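Local structure of hydroxyethylthiazole kinase (Pyrococcus horikoshii, 3HPD) at residues Phe3-Ala7 / Thr215-Thr220; Ile21-Met27 / Gly65-Trp71; Ala59-Gly65 / Pro88-Val94; Ile223-Lys227 / Val253-Ala258. The protein probably phosphorylates the hydroxyl group of 4-methyl-5-beta-hydroxyethylthiazole with ATP and magnesium, a step towards thiamine diphosphate. The contacts are given in a common frame with arbitrary orientation. Numbering follows the deposited sequence.

Contact 1: Phe3-Ala7 / Thr215-Thr220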
loop_
_atom_site.group_PDB
_atom_site.type_symbol
_atom_site.label_atom_id
_atom_site.label_comp_id
_atom_site.label_asym_id
_atom_site.label_seq_id
_atom_site.Cartn_x
_atom_site.Cartn_y
_atom_site.Cartn_z
ATOM N N PHE A 3 17.084 9.187 28.150
ATOM C CA PHE A 3 15.724 8.653 28.138
ATOM C C PHE A 3 15.316 8.099 26.777
ATOM O O PHE A 3 14.362 7.325 26.678
ATOM C CB PHE A 3 14.709 9.709 28.612
ATOM C CG PHE A 3 14.513 10.863 27.661
ATOM C CD1 PHE A 3 13.826 10.693 26.460
ATOM C CD2 PHE A 3 14.977 12.133 27.987
ATOM C CE1 PHE A 3 13.611 11.768 25.599
ATOM C CE2 PHE A 3 14.769 13.216 27.133
ATOM C CZ PHE A 3 14.079 13.031 25.937
ATOM N N ILE A 4 16.044 8.493 25.735
ATOM C CA ILE A 4 15.753 8.023 24.380
ATOM C C ILE A 4 16.247 6.590 24.223
ATOM O O ILE A 4 15.540 5.732 23.694
ATOM C CB ILE A 4 16.447 8.902 23.315
ATOM C CG1 ILE A 4 15.952 10.345 23.430
ATOM C CG2 ILE A 4 16.162 8.353 21.920
ATOM C CD1 ILE A 4 16.626 11.306 22.475
ATOM N N ILE A 5 17.469 6.341 24.683
ATOM C CA ILE A 5 18.058 5.010 24.613
ATOM C C ILE A 5 17.214 4.048 25.440
ATOM O O ILE A 5 16.934 2.925 25.021
ATOM C CB ILE A 5 19.511 5.018 25.153
ATOM C CG1 ILE A 5 20.425 5.739 24.156
ATOM C CG2 ILE A 5 19.990 3.594 25.407
ATOM C CD1 ILE A 5 21.851 5.937 24.645
ATOM N N GLU A 6 16.791 4.500 26.614
ATOM C CA GLU A 6 15.978 3.665 27.483
ATOM C C GLU A 6 14.583 3.413 26.918
ATOM O O GLU A 6 14.035 2.323 27.074
ATOM C CB GLU A 6 15.889 4.290 28.875
ATOM C CG GLU A 6 17.216 4.254 29.630
ATOM C CD GLU A 6 17.819 2.856 29.674
ATOM O OE1 GLU A 6 17.129 1.924 30.142
ATOM O OE2 GLU A 6 18.979 2.687 29.242
ATOM N N ALA A 7 14.009 4.415 26.258
ATOM C CA ALA A 7 12.679 4.257 25.670
ATOM C C ALA A 7 12.721 3.212 24.551
ATOM O O ALA A 7 11.835 2.355 24.449
ATOM C CB ALA A 7 12.181 5.593 25.123
ATOM N N THR A 215 9.621 12.809 21.501
ATOM C CA THR A 215 10.988 13.253 21.247
ATOM C C THR A 215 11.826 12.050 20.824
ATOM O O THR A 215 12.629 12.138 19.896
ATOM C CB THR A 215 11.634 13.890 22.509
ATOM O OG1 THR A 215 10.875 15.035 22.916
ATOM C CG2 THR A 215 13.064 14.319 22.217
ATOM N N SER A 216 11.634 10.922 21.505
ATOM C CA SER A 216 12.382 9.710 21.180
ATOM C C SER A 216 12.067 9.224 19.767
ATOM O O SER A 216 12.952 8.764 19.047
ATOM C CB SER A 216 12.062 8.595 22.179
ATOM O OG SER A 216 12.474 8.951 23.486
ATOM N N ALA A 217 10.801 9.325 19.377
ATOM C CA ALA A 217 10.381 8.884 18.049
ATOM C C ALA A 217 11.039 9.726 16.962
ATOM O O ALA A 217 11.501 9.201 15.950
ATOM C CB ALA A 217 8.866 8.969 17.926
ATOM N N LEU A 218 11.085 11.036 17.183
ATOM C CA LEU A 218 11.677 11.954 16.217
ATOM C C LEU A 218 13.181 11.763 16.080
ATOM O O LEU A 218 13.719 11.829 14.976
ATOM C CB LEU A 218 11.353 13.399 16.607
ATOM C CG LEU A 218 9.895 13.794 16.344
ATOM C CD1 LEU A 218 9.500 14.974 17.215
ATOM C CD2 LEU A 218 9.716 14.117 14.865
ATOM N N VAL A 219 13.860 11.523 17.197
ATOM C CA VAL A 219 15.301 11.313 17.166
ATOM C C VAL A 219 15.615 9.986 16.481
ATOM O O VAL A 219 16.467 9.912 15.596
ATOM C CB VAL A 219 15.893 11.307 18.592
ATOM C CG1 VAL A 219 17.321 10.771 18.573
ATOM C CG2 VAL A 219 15.864 12.722 19.159
ATOM N N THR A 220 14.912 8.937 16.888
ATOM C CA THR A 220 15.126 7.618 16.306
ATOM C C THR A 220 14.887 7.616 14.800
ATOM O O THR A 220 15.708 7.106 14.035
ATOM C CB THR A 220 14.207 6.572 16.971
ATOM O OG1 THR A 220 14.555 6.456 18.356
ATOM C CG2 THR A 220 14.367 5.217 16.307
#
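In this ribokinase-like fold the N-terminal helix 2-14 packs nearly at right angles over the long helix 210-231. The axes of the short segments cross at -88° and approach to 9.4 Å, a span bridged by small and branched side chains. Ile4 gives the largest area, 78 Å², followed by Ser216 with 61 Å² and Phe3 with 35 Å². Both Ile4 and Ser216 direct CA-CB toward the other helix, and their CA atoms lie 4.9 Å apart, the nearest CA pair across the segments. Ser216 OG sits 3.5 Å from Ile4 CA and 3.7 Å from Ala7 CB; these are van der Waals contacts to carbon, and the hydroxyl's hydrogen bond goes to Lys212 O. No hydrogen bond crosses the interface. Phe3 leaves its helix sideways with chi1 at 69° (p), and the end of its ring comes close: CE1 is 3.7 Å from Ser216 OG, both Ser216 OG and Thr215 CG2 lying near the ring plane at its edge. The same ring meets Phe178 of strand 177-180 edge-to-face, so the helix pair also packs against the sheet. Ile4, in the extended m,t rotamer, reaches past Ser216 to place CD1 3.7 Å from Val219 CG2.

Contact 2: Ile21-Met27 / Gly65-Trp71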
loop_
_atom_site.group_PDB
_atom_site.type_symbol
_atom_site.label_atom_id
_atom_site.label_comp_id
_atom_site.label_asym_id
_atom_site.label_seq_id
_atom_site.Cartn_x
_atom_site.Cartn_y
_atom_site.Cartn_z
ATOM N N ILE A 21 -5.660 3.513 12.981
ATOM C CA ILE A 21 -6.871 3.790 12.215
ATOM C C ILE A 21 -6.215 4.845 11.340
ATOM O O ILE A 21 -6.149 6.021 11.694
ATOM C CB ILE A 21 -7.976 4.391 13.087
ATOM C CG1 ILE A 21 -8.309 3.413 14.219
ATOM C CG2 ILE A 21 -9.212 4.660 12.236
ATOM C CD1 ILE A 21 -9.321 3.933 15.216
ATOM N N THR A 22 -5.707 4.404 10.198
ATOM C CA THR A 22 -4.928 5.286 9.354
ATOM C C THR A 22 -5.363 5.461 7.895
ATOM O O THR A 22 -6.452 5.033 7.505
ATOM C CB THR A 22 -3.456 4.817 9.447
ATOM O OG1 THR A 22 -2.588 5.785 8.855
ATOM C CG2 THR A 22 -3.287 3.459 8.760
ATOM N N ASN A 23 -4.512 6.099 7.093
ATOM C CA ASN A 23 -4.852 6.356 5.695
ATOM C C ASN A 23 -4.339 5.296 4.722
ATOM O O ASN A 23 -3.371 4.590 4.997
ATOM C CB ASN A 23 -4.399 7.773 5.283
ATOM C CG ASN A 23 -2.911 7.875 4.997
ATOM O OD1 ASN A 23 -2.409 7.271 4.053
ATOM N ND2 ASN A 23 -2.202 8.664 5.805
ATOM N N PHE A 24 -5.013 5.189 3.580
ATOM C CA PHE A 24 -4.694 4.185 2.572
ATOM C C PHE A 24 -3.295 4.209 1.990
ATOM O O PHE A 24 -2.782 3.175 1.561
ATOM C CB PHE A 24 -5.712 4.266 1.432
ATOM C CG PHE A 24 -7.130 4.069 1.880
ATOM C CD1 PHE A 24 -7.502 2.909 2.553
ATOM C CD2 PHE A 24 -8.092 5.044 1.638
ATOM C CE1 PHE A 24 -8.815 2.727 2.992
ATOM C CE2 PHE A 24 -9.407 4.873 2.070
ATOM C CZ PHE A 24 -9.771 3.709 2.745
ATOM N N VAL A 25 -2.675 5.380 1.971
ATOM C CA VAL A 25 -1.339 5.512 1.409
ATOM C C VAL A 25 -0.251 4.959 2.324
ATOM O O VAL A 25 0.794 4.509 1.849
ATOM C CB VAL A 25 -1.021 7.001 1.109
ATOM C CG1 VAL A 25 0.371 7.138 0.500
ATOM C CG2 VAL A 25 -2.067 7.574 0.173
ATOM N N VAL A 26 -0.502 4.962 3.630
ATOM C CA VAL A 26 0.515 4.513 4.581
ATOM C C VAL A 26 0.233 3.224 5.349
ATOM O O VAL A 26 0.943 2.901 6.303
ATOM C CB VAL A 26 0.815 5.636 5.596
ATOM C CG1 VAL A 26 1.081 6.943 4.851
ATOM C CG2 VAL A 26 -0.358 5.800 6.564
ATOM N N MET A 27 -0.785 2.483 4.927
ATOM C CA MET A 27 -1.153 1.230 5.584
ATOM C C MET A 27 0.011 0.254 5.766
ATOM O O MET A 27 0.319 -0.161 6.882
ATOM C CB MET A 27 -2.261 0.531 4.788
ATOM C CG MET A 27 -3.652 1.145 4.927
ATOM S SD MET A 27 -4.518 0.620 6.428
ATOM C CE MET A 27 -5.953 1.732 6.395
ATOM N N GLY A 65 -5.283 11.141 6.891
ATOM C CA GLY A 65 -4.829 11.343 5.520
ATOM C C GLY A 65 -5.798 11.093 4.373
ATOM O O GLY A 65 -5.782 11.816 3.373
ATOM N N THR A 66 -6.628 10.062 4.494
ATOM C CA THR A 66 -7.593 9.740 3.443
ATOM C C THR A 66 -8.961 9.475 4.055
ATOM O O THR A 66 -9.637 8.517 3.692
ATOM C CB THR A 66 -7.169 8.483 2.646
ATOM O OG1 THR A 66 -7.018 7.375 3.544
ATOM C CG2 THR A 66 -5.851 8.727 1.911
ATOM N N LEU A 67 -9.376 10.335 4.974
ATOM C CA LEU A 67 -10.657 10.154 5.643
ATOM C C LEU A 67 -11.902 10.404 4.802
ATOM O O LEU A 67 -11.839 10.980 3.717
ATOM C CB LEU A 67 -10.736 11.047 6.889
ATOM C CG LEU A 67 -10.453 12.558 6.806
ATOM C CD1 LEU A 67 -10.596 13.091 5.389
ATOM C CD2 LEU A 67 -11.399 13.283 7.758
ATOM N N ASP A 68 -13.027 9.928 5.321
ATOM C CA ASP A 68 -14.340 10.137 4.724
ATOM C C ASP A 68 -15.320 10.040 5.893
ATOM O O ASP A 68 -14.891 9.839 7.035
ATOM C CB ASP A 68 -14.663 9.130 3.597
ATOM C CG ASP A 68 -14.626 7.677 4.044
ATOM O OD1 ASP A 68 -15.035 7.372 5.182
ATOM O OD2 ASP A 68 -14.210 6.828 3.222
ATOM N N SER A 69 -16.615 10.206 5.637
ATOM C CA SER A 69 -17.595 10.166 6.719
ATOM C C SER A 69 -17.549 8.875 7.531
ATOM O O SER A 69 -17.705 8.900 8.755
ATOM C CB SER A 69 -19.011 10.390 6.169
ATOM O OG SER A 69 -19.365 9.401 5.222
ATOM N N GLY A 70 -17.330 7.754 6.853
ATOM C CA GLY A 70 -17.269 6.476 7.540
ATOM C C GLY A 70 -16.079 6.370 8.475
ATOM O O GLY A 70 -16.221 5.965 9.630
ATOM N N TRP A 71 -14.897 6.730 7.986
ATOM C CA TRP A 71 -13.700 6.658 8.813
ATOM C C TRP A 71 -13.728 7.679 9.941
ATOM O O TRP A 71 -13.192 7.432 11.022
ATOM C CB TRP A 71 -12.443 6.843 7.956
ATOM C CG TRP A 71 -12.150 5.644 7.104
ATOM C CD1 TRP A 71 -12.840 5.232 5.998
ATOM C CD2 TRP A 71 -11.132 4.662 7.328
ATOM N NE1 TRP A 71 -12.317 4.051 5.523
ATOM C CE2 TRP A 71 -11.267 3.678 6.323
ATOM C CE3 TRP A 71 -10.120 4.512 8.287
ATOM C CZ2 TRP A 71 -10.426 2.562 6.244
ATOM C CZ3 TRP A 71 -9.283 3.398 8.209
ATOM C CH2 TRP A 71 -9.445 2.440 7.196
HETATM O O HOH W 1 -8.506 6.103 5.677
#
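Trp71, with chi1 at -73° (m) and chi2 at 72°, sets its indole against Ile21, Phe24 and Met27. Ile21 CG2 lies 4.1 Å from Trp71 CE3, and Met27, in m,m,t, carries CE to 3.7 Å from Trp71 CH2. Phe24, chi1 -58° (m), brings its ring to Thr66 and Trp71: Phe24 CE1 is 3.6 Å from Trp71 CZ2, the six-membered rings meeting obliquely, centroids 5.3 Å apart and planes at 82°. Thr66, chi1 57° (p), turns OG1 to accept from Phe24 N at 3.0 Å, and a water joins this OG1 (2.9 Å) to Thr22 O (3.0 Å). The segments lie at the C-terminal ends of neighbouring parallel strands 17-21 and 59-63 of the ribokinase-like fold; Asp68 N-caps helix 69-85, its OD1 accepting from Trp71 N at 2.9 Å. Met27 lies near the predicted substrate-binding Met43. Phe24 also meets Phe24 of both neighbouring subunits edge-to-face. Asn23, chi1 78° (p), points OD1 forward to Val25 N (2.8 Å) and Val26 N (3.0 Å), both weak bonds, while its ND2 donates to Asn63 OD1.

Contact 3: Ala59-Gly65 / Pro88-Val94; sequences AVVINIG and PIVLDPV
Four strong backbone hydrogen bonds form the ladder: Val60 N to Pro88 O (2.9 Å), Val90 N to Val60 O (2.8 Å), Ile62 N to Val90 O (2.8 Å) and Asp92 N to Ile62 O (2.9 Å). Ile64 N to Asp92 O, at 3.5 Å, is a weak fifth. Strands 59-63 and 89-92 run parallel at 14°, axes 4.7 Å apart, pairing Val60-Ile89, Val61-Val90, Ile62-Leu91 and Asn63-Asp92 with CA-CA 4.7-4.9 Å and phi/psi mostly near -115/125 (Asp92 -116/102); Ile64 turns off at -90/16 and Gly65 at -46/-38. At the strand end, Asn63 (chi1 t) makes an Asx turn, OD1 accepting from Gly65 N at 2.9 Å and also from Asn23 ND2; Pro93 centres an inverse gamma turn. Val60, Ile62, Ile89 and Leu91 share one face; Ile62 (m,t) sets CD1 4.0 Å from Ile89 CG2 and CG2 3.9 Å from Leu91 CD1 (t,p). Val61, Val90, Asn63 and Asp92 share the other, where Asp92 OD2 salt-bridges the predicted ATP-binding Lys118. The pair are the strands of a ribokinase-like beta-alpha-beta unit, joined through helix 69-85. That helix and 100-112 cover the Ile62 face, helix 193-205 touches Asn63 and Asp92, and strands 17-21 and 116-120 flank the pair.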
loop_
_atom_site.group_PDB
_atom_site.type_symbol
_atom_site.label_atom_id
_atom_site.label_comp_id
_atom_site.label_asym_id
_atom_site.label_seq_id
_atom_site.Cartn_x
_atom_site.Cartn_y
_atom_site.Cartn_z
ATOM N N ALA A 59 -1.737 1.312 22.532
ATOM C CA ALA A 59 -1.778 2.694 22.084
ATOM C C ALA A 59 -2.590 2.759 20.799
ATOM O O ALA A 59 -2.717 1.761 20.085
ATOM C CB ALA A 59 -0.366 3.216 21.845
ATOM N N VAL A 60 -3.149 3.930 20.516
ATOM C CA VAL A 60 -3.950 4.122 19.316
ATOM C C VAL A 60 -3.408 5.291 18.499
ATOM O O VAL A 60 -3.183 6.374 19.031
ATOM C CB VAL A 60 -5.434 4.410 19.673
ATOM C CG1 VAL A 60 -6.247 4.636 18.406
ATOM C CG2 VAL A 60 -6.012 3.246 20.472
ATOM N N VAL A 61 -3.192 5.058 17.209
ATOM C CA VAL A 61 -2.699 6.095 16.308
ATOM C C VAL A 61 -3.792 6.408 15.290
ATOM O O VAL A 61 -4.274 5.514 14.592
ATOM C CB VAL A 61 -1.420 5.631 15.559
ATOM C CG1 VAL A 61 -1.009 6.667 14.510
ATOM C CG2 VAL A 61 -0.287 5.423 16.558
ATOM N N ILE A 62 -4.190 7.677 15.227
ATOM C CA ILE A 62 -5.223 8.122 14.298
ATOM C C ILE A 62 -4.583 9.026 13.247
ATOM O O ILE A 62 -3.903 9.995 13.576
ATOM C CB ILE A 62 -6.340 8.902 15.034
ATOM C CG1 ILE A 62 -7.041 7.978 16.033
ATOM C CG2 ILE A 62 -7.348 9.450 14.021
ATOM C CD1 ILE A 62 -8.031 8.682 16.946
ATOM N N ASN A 63 -4.804 8.692 11.981
ATOM C CA ASN A 63 -4.240 9.440 10.861
ATOM C C ASN A 63 -5.375 9.712 9.870
ATOM O O ASN A 63 -5.932 8.781 9.293
ATOM C CB ASN A 63 -3.140 8.592 10.209
ATOM C CG ASN A 63 -2.428 9.316 9.092
ATOM O OD1 ASN A 63 -3.060 9.904 8.220
ATOM N ND2 ASN A 63 -1.100 9.264 9.107
ATOM N N ILE A 64 -5.704 10.985 9.667
ATOM C CA ILE A 64 -6.808 11.374 8.782
ATOM C C ILE A 64 -6.452 11.616 7.315
ATOM O O ILE A 64 -7.241 12.213 6.582
ATOM C CB ILE A 64 -7.493 12.655 9.307
ATOM C CG1 ILE A 64 -6.523 13.840 9.217
ATOM C CG2 ILE A 64 -7.935 12.455 10.748
ATOM C CD1 ILE A 64 -7.133 15.175 9.637
ATOM N N GLY A 65 -5.283 11.141 6.891
ATOM C CA GLY A 65 -4.829 11.343 5.520
ATOM C C GLY A 65 -5.798 11.093 4.373
ATOM O O GLY A 65 -5.782 11.816 3.373
ATOM N N PRO A 88 -3.184 5.538 25.438
ATOM C CA PRO A 88 -2.691 6.764 24.806
ATOM C C PRO A 88 -3.057 6.892 23.331
ATOM O O PRO A 88 -3.045 5.909 22.588
ATOM C CB PRO A 88 -1.183 6.693 25.043
ATOM C CG PRO A 88 -0.913 5.225 25.073
ATOM C CD PRO A 88 -2.066 4.698 25.900
ATOM N N ILE A 89 -3.388 8.114 22.921
ATOM C CA ILE A 89 -3.777 8.397 21.544
ATOM C C ILE A 89 -2.818 9.364 20.857
ATOM O O ILE A 89 -2.456 10.395 21.422
ATOM C CB ILE A 89 -5.184 9.027 21.492
ATOM C CG1 ILE A 89 -6.198 8.092 22.152
ATOM C CG2 ILE A 89 -5.579 9.315 20.043
ATOM C CD1 ILE A 89 -7.520 8.750 22.446
ATOM N N VAL A 90 -2.414 9.020 19.636
ATOM C CA VAL A 90 -1.538 9.871 18.834
ATOM C C VAL A 90 -2.347 10.305 17.615
ATOM O O VAL A 90 -2.899 9.465 16.902
ATOM C CB VAL A 90 -0.289 9.115 18.323
ATOM C CG1 VAL A 90 0.557 10.048 17.459
ATOM C CG2 VAL A 90 0.528 8.589 19.496
ATOM N N LEU A 91 -2.430 11.609 17.381
ATOM C CA LEU A 91 -3.173 12.116 16.234
ATOM C C LEU A 91 -2.266 12.815 15.233
ATOM O O LEU A 91 -1.492 13.692 15.599
ATOM C CB LEU A 91 -4.253 13.109 16.683
ATOM C CG LEU A 91 -4.936 13.888 15.550
ATOM C CD1 LEU A 91 -5.763 12.932 14.685
ATOM C CD2 LEU A 91 -5.824 14.980 16.136
ATOM N N ASP A 92 -2.357 12.411 13.970
ATOM C CA ASP A 92 -1.586 13.048 12.913
ATOM C C ASP A 92 -2.654 13.672 12.020
ATOM O O ASP A 92 -3.300 12.975 11.234
ATOM C CB ASP A 92 -0.777 12.027 12.114
ATOM C CG ASP A 92 0.224 12.689 11.191
ATOM O OD1 ASP A 92 -0.087 13.789 10.680
ATOM O OD2 ASP A 92 1.311 12.115 10.968
ATOM N N PRO A 93 -2.852 14.996 12.136
ATOM C CA PRO A 93 -3.837 15.779 11.381
ATOM C C PRO A 93 -3.434 16.059 9.941
ATOM O O PRO A 93 -3.417 17.215 9.512
ATOM C CB PRO A 93 -3.933 17.058 12.201
ATOM C CG PRO A 93 -2.491 17.282 12.566
ATOM C CD PRO A 93 -2.019 15.883 12.972
ATOM N N VAL A 94 -3.123 15.002 9.197
ATOM C CA VAL A 94 -2.699 15.145 7.810
ATOM C C VAL A 94 -3.633 16.014 6.975
ATOM O O VAL A 94 -4.804 15.690 6.787
ATOM C CB VAL A 94 -2.571 13.768 7.120
ATOM C CG1 VAL A 94 -2.075 13.943 5.688
ATOM C CG2 VAL A 94 -1.614 12.879 7.907
#

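Contact 4: Ile223-Lys227 / Val253-Ala258; sequences IAAEK and VIRTYA
This is a partly buried, nearly perpendicular helix-helix contact that packs the last helix, 251-257, against the long helix 210-231, far from the predicted binding sites. The short helical segments cross at 83° with axes 11.2 Å apart, and the nearest CA atoms, Ile223 and Tyr257, are 6.5 Å apart. Both segments are helical until Ala258, which leaves helical geometry at phi/psi -55/131. Ile223, in the m,t rotamer and pointing toward the partner, is the apolar centre: CG2 lies 3.7 Å from Val253 CG1 and 3.8 Å from Tyr257 CB, and CD1 is 4.0 Å from Ile254 CA and 4.2 Å from Ala258 CB. Tyr257 (chi1 -81°, chi2 80°) aims its ring at Lys227, which folds back with three m torsions followed by chi4 at t. Lys227 CD lies over the ring face in a CH-pi contact, 3.9 Å from the centroid and 23° off the normal, and NZ donates to Tyr257 OH at 3.2 Å. Glu230 joins both polar ends, by a salt bridge to Lys227 and a hydrogen bond to Tyr257. Ile254 touches Ile5 and Leu8 of helix 2-14, Ala224 packs on helix 235-248, and strand 260-263 follows at the edge of the sheet.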
loop_
_atom_site.group_PDB
_atom_site.type_symbol
_atom_site.label_atom_id
_atom_site.label_comp_id
_atom_site.label_asym_id
_atom_site.label_seq_id
_atom_site.Cartn_x
_atom_site.Cartn_y
_atom_site.Cartn_z
ATOM N N ILE A 223 17.493 9.808 12.881
ATOM C CA ILE A 223 18.779 9.132 12.749
ATOM C C ILE A 223 18.680 8.052 11.673
ATOM O O ILE A 223 19.607 7.864 10.882
ATOM C CB ILE A 223 19.210 8.477 14.085
ATOM C CG1 ILE A 223 19.476 9.568 15.131
ATOM C CG2 ILE A 223 20.460 7.617 13.864
ATOM C CD1 ILE A 223 19.883 9.035 16.502
ATOM N N ALA A 224 17.556 7.339 11.643
ATOM C CA ALA A 224 17.368 6.290 10.645
ATOM C C ALA A 224 17.439 6.912 9.255
ATOM O O ALA A 224 17.984 6.314 8.322
ATOM C CB ALA A 224 16.015 5.592 10.849
ATOM N N ALA A 225 16.895 8.119 9.126
ATOM C CA ALA A 225 16.903 8.829 7.851
ATOM C C ALA A 225 18.336 9.171 7.435
ATOM O O ALA A 225 18.713 9.013 6.273
ATOM C CB ALA A 225 16.062 10.100 7.959
ATOM N N GLU A 226 19.134 9.641 8.389
ATOM C CA GLU A 226 20.524 9.982 8.108
ATOM C C GLU A 226 21.298 8.735 7.692
ATOM O O GLU A 226 22.058 8.763 6.727
ATOM C CB GLU A 226 21.173 10.612 9.345
ATOM C CG GLU A 226 20.641 12.000 9.668
ATOM C CD GLU A 226 21.126 12.518 11.009
ATOM O OE1 GLU A 226 22.320 12.331 11.320
ATOM O OE2 GLU A 226 20.314 13.123 11.745
ATOM N N LYS A 227 21.097 7.643 8.427
ATOM C CA LYS A 227 21.777 6.384 8.136
ATOM C C LYS A 227 21.347 5.810 6.794
ATOM O O LYS A 227 22.156 5.242 6.061
ATOM C CB LYS A 227 21.493 5.362 9.241
ATOM C CG LYS A 227 22.041 5.752 10.611
ATOM C CD LYS A 227 23.557 5.875 10.590
ATOM C CE LYS A 227 24.237 4.536 10.350
ATOM N NZ LYS A 227 25.719 4.685 10.270
ATOM N N VAL A 253 24.519 3.782 18.132
ATOM C CA VAL A 253 24.132 4.679 17.047
ATOM C C VAL A 253 23.469 5.939 17.596
ATOM O O VAL A 253 23.753 7.045 17.141
ATOM C CB VAL A 253 23.173 3.975 16.059
ATOM C CG1 VAL A 253 22.811 4.920 14.914
ATOM C CG2 VAL A 253 23.830 2.717 15.520
ATOM N N ILE A 254 22.596 5.777 18.584
ATOM C CA ILE A 254 21.924 6.926 19.184
ATOM C C ILE A 254 22.956 7.823 19.865
ATOM O O ILE A 254 22.925 9.043 19.725
ATOM C CB ILE A 254 20.872 6.474 20.218
ATOM C CG1 ILE A 254 19.721 5.766 19.500
ATOM C CG2 ILE A 254 20.360 7.672 21.010
ATOM C CD1 ILE A 254 18.671 5.189 20.426
ATOM N N ARG A 255 23.880 7.204 20.593
ATOM C CA ARG A 255 24.925 7.941 21.296
ATOM C C ARG A 255 25.785 8.771 20.347
ATOM O O ARG A 255 26.133 9.914 20.648
ATOM C CB ARG A 255 25.814 6.964 22.069
ATOM C CG ARG A 255 27.159 7.528 22.495
ATOM C CD ARG A 255 27.851 6.560 23.438
ATOM N NE ARG A 255 26.979 6.260 24.566
ATOM C CZ ARG A 255 26.554 5.043 24.888
ATOM N NH1 ARG A 255 26.925 3.990 24.170
ATOM N NH2 ARG A 255 25.739 4.884 25.921
ATOM N N THR A 256 26.119 8.189 19.201
ATOM C CA THR A 256 26.962 8.857 18.220
ATOM C C THR A 256 26.257 9.773 17.214
ATOM O O THR A 256 26.884 10.689 16.680
ATOM C CB THR A 256 27.801 7.823 17.435
ATOM O OG1 THR A 256 26.939 6.817 16.889
ATOM C CG2 THR A 256 28.820 7.156 18.350
ATOM N N TYR A 257 24.968 9.545 16.961
ATOM C CA TYR A 257 24.237 10.365 15.990
ATOM C C TYR A 257 23.184 11.334 16.520
ATOM O O TYR A 257 22.842 12.300 15.841
ATOM C CB TYR A 257 23.553 9.478 14.942
ATOM C CG TYR A 257 24.450 9.001 13.825
ATOM C CD1 TYR A 257 25.317 7.926 14.009
ATOM C CD2 TYR A 257 24.422 9.620 12.574
ATOM C CE1 TYR A 257 26.133 7.475 12.975
ATOM C CE2 TYR A 257 25.238 9.178 11.531
ATOM C CZ TYR A 257 26.089 8.104 11.740
ATOM O OH TYR A 257 26.882 7.654 10.711
ATOM N N ALA A 258 22.662 11.083 17.714
ATOM C CA ALA A 258 21.621 11.945 18.264
ATOM C C ALA A 258 21.980 13.427 18.344
ATOM O O ALA A 258 23.050 13.800 18.826
ATOM C CB ALA A 258 21.198 11.435 19.649
#

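Overall arrangement
The contacts form two touching pairs, well apart in space. Contacts 2 and 3, centres 10 Å apart, share Gly65 and meet where Asn23 ND2 lies 2.8 Å from Asn63 OD1 and Ile21 N 2.9 Å from Val61 O, so strand 17-21, from which the loop of contact 2 departs, pairs with strand 59-63 of contact 3. Both border the predicted sites: between side chains, Met27 is about 4 Å from Met43 and Asp92 about 3 Å from Lys118. Contacts 1 and 4, centres 11 Å apart, both use helix 210-231 and touch through Ile5 CG1 and Ile254 CG2 (3.7 Å). Contacts 1 and 2, centres 27 Å apart, lie on opposite sides of the chain's centre.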